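Local coordinates for protein C alpha-dehydrogenase (Sphingobium sp. SYK-6, PDB 4YAC) that binds NADH and probably oxidises alcohol groups as a short-chain dehydrogenase/reductase, named for Calpha oxidation in the bacterial breakdown of lignin beta-aryl ethers, at residues Met145-Ala150 against Ala163-Ala168. Residues are numbered along the deposited sequence; the frame is centred on the assembly and turned at random.
Sequences MSAFVA and AVRGLA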
ATOM      1  N   MET A 145      -1.546 -10.880  -5.134  1.00 31.15           N
ATOM      2  CA  MET A 145      -0.936 -11.397  -3.916  1.00 32.36           C
ATOM      3  C   MET A 145       0.323 -10.599  -3.580  1.00 30.79           C
ATOM      4  O   MET A 145       0.866 -10.721  -2.482  1.00 31.76           O
ATOM      5  CB  MET A 145      -0.612 -12.885  -4.054  1.00 59.96           C
ATOM      6  CG  MET A 145      -1.818 -13.797  -3.865  1.00 60.70           C
ATOM      7  SD  MET A 145      -2.661 -13.563  -2.282  1.00 42.23           S
ATOM      8  CE  MET A 145      -1.333 -13.857  -1.114  1.00 46.99           C
ATOM      9  N   SER A 146       0.775  -9.770  -4.519  1.00 28.88           N
ATOM     10  CA  SER A 146       1.867  -8.838  -4.248  1.00 30.60           C
ATOM     11  C   SER A 146       1.428  -7.737  -3.287  1.00 32.72           C
ATOM     12  O   SER A 146       2.241  -6.918  -2.866  1.00 31.83           O
ATOM     13  CB  SER A 146       2.383  -8.215  -5.544  1.00 29.88           C
ATOM     14  OG  SER A 146       3.091  -9.166  -6.316  1.00 30.99           O
ATOM     15  N   ALA A 147       0.137  -7.710  -2.957  1.00 28.04           N
ATOM     16  CA  ALA A 147      -0.364  -6.823  -1.916  1.00 24.53           C
ATOM     17  C   ALA A 147      -0.093  -7.419  -0.532  1.00 28.08           C
ATOM     18  O   ALA A 147      -0.426  -6.809   0.485  1.00 31.13           O
ATOM     19  CB  ALA A 147      -1.851  -6.567  -2.106  1.00 28.71           C
ATOM     20  N   PHE A 148       0.501  -8.612  -0.504  1.00 26.08           N
ATOM     21  CA  PHE A 148       0.850  -9.292   0.744  1.00 27.59           C
ATOM     22  C   PHE A 148       2.307  -9.740   0.783  1.00 28.63           C
ATOM     23  O   PHE A 148       2.865  -9.949   1.862  1.00 34.46           O
ATOM     24  CB  PHE A 148      -0.033 -10.521   0.957  1.00 30.53           C
ATOM     25  CG  PHE A 148      -1.443 -10.196   1.345  1.00 30.31           C
ATOM     26  CD1 PHE A 148      -1.783 -10.017   2.675  1.00 36.31           C
ATOM     27  CD2 PHE A 148      -2.431 -10.085   0.384  1.00 30.67           C
ATOM     28  CE1 PHE A 148      -3.082  -9.723   3.037  1.00 47.06           C
ATOM     29  CE2 PHE A 148      -3.729  -9.792   0.740  1.00 36.25           C
ATOM     30  CZ  PHE A 148      -4.055  -9.610   2.069  1.00 44.71           C
ATOM     31  N   VAL A 149       2.906  -9.914  -0.391  1.00 29.88           N
ATOM     32  CA  VAL A 149       4.221 -10.539  -0.489  1.00 28.83           C
ATOM     33  C   VAL A 149       5.162  -9.792  -1.420  1.00 29.51           C
ATOM     34  O   VAL A 149       4.966  -9.772  -2.634  1.00 29.76           O
ATOM     35  CB  VAL A 149       4.111 -11.994  -0.984  1.00 36.00           C
ATOM     36  CG1 VAL A 149       5.453 -12.709  -0.842  1.00 36.39           C
ATOM     37  CG2 VAL A 149       3.029 -12.736  -0.218  1.00 61.01           C
ATOM     38  N   ALA A 150       6.200  -9.197  -0.842  1.00 32.64           N
ATOM     39  CA  ALA A 150       7.264  -8.575  -1.625  1.00 29.79           C
ATOM     40  C   ALA A 150       8.197  -9.655  -2.177  1.00 31.78           C
ATOM     41  O   ALA A 150       8.515 -10.619  -1.482  1.00 31.44           O
ATOM     42  CB  ALA A 150       8.038  -7.580  -0.777  1.00 29.85           C
ATOM     43  N   ALA A 163      -0.811  -0.262  -2.303  1.00 21.47           N
ATOM     44  CA  ALA A 163      -1.567   0.983  -2.320  1.00 19.78           C
ATOM     45  C   ALA A 163      -3.059   0.734  -2.499  1.00 23.13           C
ATOM     46  O   ALA A 163      -3.861   1.211  -1.701  1.00 23.75           O
ATOM     47  CB  ALA A 163      -1.056   1.900  -3.418  1.00 23.14           C
ATOM     48  N   VAL A 164      -3.439  -0.014  -3.529  1.00 24.97           N
ATOM     49  CA  VAL A 164      -4.862  -0.194  -3.805  1.00 22.51           C
ATOM     50  C   VAL A 164      -5.481  -1.152  -2.793  1.00 27.09           C
ATOM     51  O   VAL A 164      -6.688  -1.111  -2.571  1.00 24.46           O
ATOM     52  CB  VAL A 164      -5.125  -0.688  -5.243  1.00 24.31           C
ATOM     53  CG1 VAL A 164      -4.726   0.391  -6.242  1.00 28.66           C
ATOM     54  CG2 VAL A 164      -4.407  -1.993  -5.524  1.00 27.07           C
ATOM     55  N   ARG A 165      -4.670  -1.993  -2.155  1.00 25.38           N
ATOM     56  CA  ARG A 165      -5.180  -2.783  -1.036  1.00 23.74           C
ATOM     57  C   ARG A 165      -5.636  -1.842   0.070  1.00 42.98           C
ATOM     58  O   ARG A 165      -6.705  -2.023   0.645  1.00 30.18           O
ATOM     59  CB  ARG A 165      -4.131  -3.754  -0.494  1.00 26.33           C
ATOM     60  CG  ARG A 165      -4.511  -4.334   0.866  1.00 25.44           C
ATOM     61  CD  ARG A 165      -3.474  -5.289   1.411  1.00 25.87           C
ATOM     62  NE  ARG A 165      -3.766  -5.636   2.800  1.00 28.36           N
ATOM     63  CZ  ARG A 165      -2.916  -6.243   3.621  1.00 36.80           C
ATOM     64  NH1 ARG A 165      -1.704  -6.576   3.201  1.00 31.08           N
ATOM     65  NH2 ARG A 165      -3.278  -6.510   4.869  1.00 34.94           N
ATOM     66  N   GLY A 166      -4.813  -0.841   0.367  1.00 26.10           N
ATOM     67  CA  GLY A 166      -5.148   0.146   1.376  1.00 20.67           C
ATOM     68  C   GLY A 166      -6.426   0.872   1.013  1.00 23.87           C
ATOM     69  O   GLY A 166      -7.302   1.090   1.857  1.00 28.78           O
ATOM     70  N   LEU A 167      -6.528   1.258  -0.254  1.00 26.06           N
ATOM     71  CA  LEU A 167      -7.721   1.939  -0.743  1.00 27.34           C
ATOM     72  C   LEU A 167      -8.943   1.046  -0.578  1.00 27.01           C
ATOM     73  O   LEU A 167     -10.007   1.506  -0.160  1.00 26.00           O
ATOM     74  CB  LEU A 167      -7.559   2.341  -2.211  1.00 22.29           C
ATOM     75  CG  LEU A 167      -8.807   2.934  -2.876  1.00 26.51           C
ATOM     76  CD1 LEU A 167      -9.303   4.167  -2.136  1.00 26.00           C
ATOM     77  CD2 LEU A 167      -8.514   3.272  -4.327  1.00 27.79           C
ATOM     78  N   ALA A 168      -8.788  -0.232  -0.905  1.00 25.27           N
ATOM     79  CA  ALA A 168      -9.890  -1.184  -0.786  1.00 30.00           C
ATOM     80  C   ALA A 168     -10.346  -1.329   0.664  1.00 26.95           C
ATOM     81  O   ALA A 168     -11.548  -1.296   0.949  1.00 27.41           O
ATOM     82  CB  ALA A 168      -9.489  -2.538  -1.351  1.00 27.11           C
TER
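In the Rossmann-type core of this short-chain dehydrogenase, the loop that leaves strand 137-142 is tied to the helix it leads into, 155-174, where R165 grips A147 and F148. A147 and R165 form the nearest CA pair, 6.3 Å apart, and their CB atoms meet at 4.0 Å. With CG anti to the backbone N (chi1 166°) and the chain extended from CG to NE, the arginine reaches past the A147 CB and sets its guanidinium beside the end of the 3-10 turn 145-147. There R165 NH1 donates to A147 O at 3.0 Å, with an N-H...O angle of 153°; the oxygen sits at the guanidinium edge, near its plane, while the donor lies somewhat out of the carbonyl plane. The same guanidinium lies flat on the F148 ring in an offset stack, centres 4.1 Å apart and planes inclined by 24°. F148 CE1 approaches R165 NH1 to 3.4 Å and R165 CZ to 3.5 Å. Hydrogen bond, stack and a salt bridge from NE to E169, one helical turn on, together hold the rotation of the buried guanidinium, and E169 probably offsets its charge. A leucine in its place would probably leave the A147 carbonyl and the E169 carboxylate without their mate and bare one face of the F148 ring. Y162 of the second subunit packs on R165, placing the contact beside the dimer interface. Such a strand-loop-helix connection belongs to the parallel, alternating beta/alpha order of the Rossmann fold.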